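PDB 3CLQ: DUF1116 domain-containing protein from Enterococcus faecalis, which is of unknown function but belongs to the AllG family, and so may be related to a subunit of oxamate carbamoyltransferase. Local coordinates for residues 253-258 / 368-373. Residues are numbered along the deposited sequence; the frame is centred on the assembly and turned at random.
Sequences NSTIVT and GIDVLK
Thr255 holds OG1 in the crowded position between its backbone N and carbonyl carbon (chi1 66°), while Asp370 sends CG anti to its own N (chi1 171°), so that hydroxyl and carboxylate meet obliquely. Thr255 OG1 donates to Asp370 OD2 over 2.8 Å, coming from well above the carboxylate plane. The same oxygen N-caps helix 371-377: it accepts from Leu372 N at 2.6 Å, closer to the plane, and weakly from Lys373 N. Aspartate suits this cap because its short carboxylate folds back onto the first turn. Threonine offers a hydroxyl for that acceptor, and its side chain touches Leu416 of helix 407-419.

Two backbone bonds flank the pair Ile256 and Asp370, whose CA atoms lie 4.6 Å apart, making a single antiparallel bridge of the non-hydrogen-bonded kind. Val371 N reaches Thr255 O at 2.9 Å, and Val257 N reaches Ile369 O at 2.8 Å, almost straight (176° at the hydrogen). Ser254 OG accepts from Ile256 N, an ST turn just before the bridge, and Asn14 of helix 6-23 accepts from Thr255 N.

Branched side chains close the sides. Val257 CG2 lies 3.7 Å from Ile369 CG2, with Val371 CG2 a little farther off. Ile256 CG2 rests 3.7 Å from Gly368 CA, where the positive phi and the nearby isoleucine suit a residue without a beta carbon.

The bridge lies just before strand 257-263 and just after strand 363-369, and so links two antiparallel sheets. Gripped by a buried hydroxyl and the helix N-terminus, the Asp370 carboxylate is probably ionised, its charge stabilised by the helix dipole.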
loop_
_atom_site.group_PDB
_atom_site.type_symbol
_atom_site.label_atom_id
_atom_site.label_comp_id
_atom_site.label_asym_id
_atom_site.label_seq_id
_atom_site.Cartn_x
_atom_site.Cartn_y
_atom_site.Cartn_z
ATOM N N ASN B 253 1.031 30.231 26.066
ATOM C CA ASN B 253 -0.372 30.511 25.740
ATOM C C ASN B 253 -1.091 29.478 24.877
ATOM O O ASN B 253 -2.292 29.587 24.704
ATOM C CB ASN B 253 -0.550 31.899 25.109
ATOM C CG ASN B 253 -0.060 33.038 26.009
ATOM O OD1 ASN B 253 -0.353 33.083 27.204
ATOM N ND2 ASN B 253 0.680 33.974 25.423
ATOM N N SER B 254 -0.391 28.491 24.317
ATOM C CA SER B 254 -1.069 27.527 23.423
ATOM C C SER B 254 -1.955 26.467 24.111
ATOM O O SER B 254 -1.547 25.815 25.082
ATOM C CB SER B 254 -0.074 26.815 22.510
ATOM O OG SER B 254 -0.673 25.669 21.897
ATOM N N THR B 255 -3.154 26.266 23.576
ATOM C CA THR B 255 -4.070 25.278 24.144
ATOM C C THR B 255 -4.116 24.014 23.301
ATOM O O THR B 255 -5.124 23.302 23.299
ATOM C CB THR B 255 -5.496 25.842 24.272
ATOM O OG1 THR B 255 -6.062 26.102 22.975
ATOM C CG2 THR B 255 -5.482 27.149 25.101
ATOM N N ILE B 256 -3.037 23.740 22.574
ATOM C CA ILE B 256 -2.991 22.533 21.770
ATOM C C ILE B 256 -2.517 21.329 22.570
ATOM O O ILE B 256 -1.519 21.402 23.299
ATOM C CB ILE B 256 -2.121 22.722 20.513
ATOM C CG1 ILE B 256 -2.660 23.900 19.699
ATOM C CG2 ILE B 256 -2.089 21.451 19.672
ATOM C CD1 ILE B 256 -2.279 23.875 18.246
ATOM N N VAL B 257 -3.246 20.225 22.432
ATOM C CA VAL B 257 -2.877 18.962 23.072
ATOM C C VAL B 257 -1.635 18.383 22.425
ATOM O O VAL B 257 -1.622 18.170 21.239
ATOM C CB VAL B 257 -4.001 17.928 22.935
ATOM C CG1 VAL B 257 -3.582 16.612 23.535
ATOM C CG2 VAL B 257 -5.246 18.411 23.636
ATOM N N THR B 258 -0.582 18.116 23.178
ATOM C CA THR B 258 0.607 17.562 22.526
ATOM C C THR B 258 0.938 16.115 22.887
ATOM O O THR B 258 1.976 15.596 22.460
ATOM C CB THR B 258 1.802 18.415 22.804
ATOM O OG1 THR B 258 2.003 18.484 24.219
ATOM C CG2 THR B 258 1.551 19.802 22.277
ATOM N N GLY B 368 -4.044 19.523 15.558
ATOM C CA GLY B 368 -3.982 20.465 16.652
ATOM C C GLY B 368 -5.276 20.492 17.423
ATOM O O GLY B 368 -6.027 21.469 17.357
ATOM N N ILE B 369 -5.528 19.391 18.130
ATOM C CA ILE B 369 -6.629 19.279 19.075
ATOM C C ILE B 369 -6.516 20.377 20.090
ATOM O O ILE B 369 -5.532 20.441 20.831
ATOM C CB ILE B 369 -6.587 17.956 19.859
ATOM C CG1 ILE B 369 -6.827 16.780 18.904
ATOM C CG2 ILE B 369 -7.644 17.976 20.912
ATOM C CD1 ILE B 369 -6.184 15.484 19.320
ATOM N N ASP B 370 -7.531 21.228 20.124
ATOM C CA ASP B 370 -7.505 22.428 20.903
ATOM C C ASP B 370 -8.436 22.269 22.102
ATOM O O ASP B 370 -9.664 22.154 21.959
ATOM C CB ASP B 370 -7.935 23.592 20.020
ATOM C CG ASP B 370 -8.154 24.871 20.797
ATOM O OD1 ASP B 370 -8.150 25.944 20.159
ATOM O OD2 ASP B 370 -8.331 24.824 22.044
ATOM N N VAL B 371 -7.830 22.273 23.287
ATOM C CA VAL B 371 -8.541 22.150 24.541
ATOM C C VAL B 371 -9.827 22.972 24.581
ATOM O O VAL B 371 -10.878 22.485 24.980
ATOM C CB VAL B 371 -7.641 22.588 25.698
ATOM C CG1 VAL B 371 -8.488 23.134 26.833
ATOM C CG2 VAL B 371 -6.802 21.433 26.173
ATOM N N LEU B 372 -9.727 24.222 24.159
ATOM C CA LEU B 372 -10.829 25.170 24.251
ATOM C C LEU B 372 -12.015 24.728 23.391
ATOM O O LEU B 372 -13.167 24.821 23.797
ATOM C CB LEU B 372 -10.321 26.534 23.783
ATOM C CG LEU B 372 -10.881 27.863 24.286
ATOM C CD1 LEU B 372 -10.649 28.043 25.771
ATOM C CD2 LEU B 372 -10.208 28.991 23.522
ATOM N N LYS B 373 -11.735 24.241 22.192
ATOM C CA LYS B 373 -12.813 23.823 21.315
ATOM C C LYS B 373 -13.412 22.481 21.742
ATOM O O LYS B 373 -14.603 22.232 21.524
ATOM C CB LYS B 373 -12.356 23.778 19.855
ATOM C CG LYS B 373 -11.811 25.105 19.321
ATOM C CD LYS B 373 -11.431 24.986 17.855
ATOM C CE LYS B 373 -10.639 26.191 17.388
ATOM N NZ LYS B 373 -9.925 25.878 16.134
#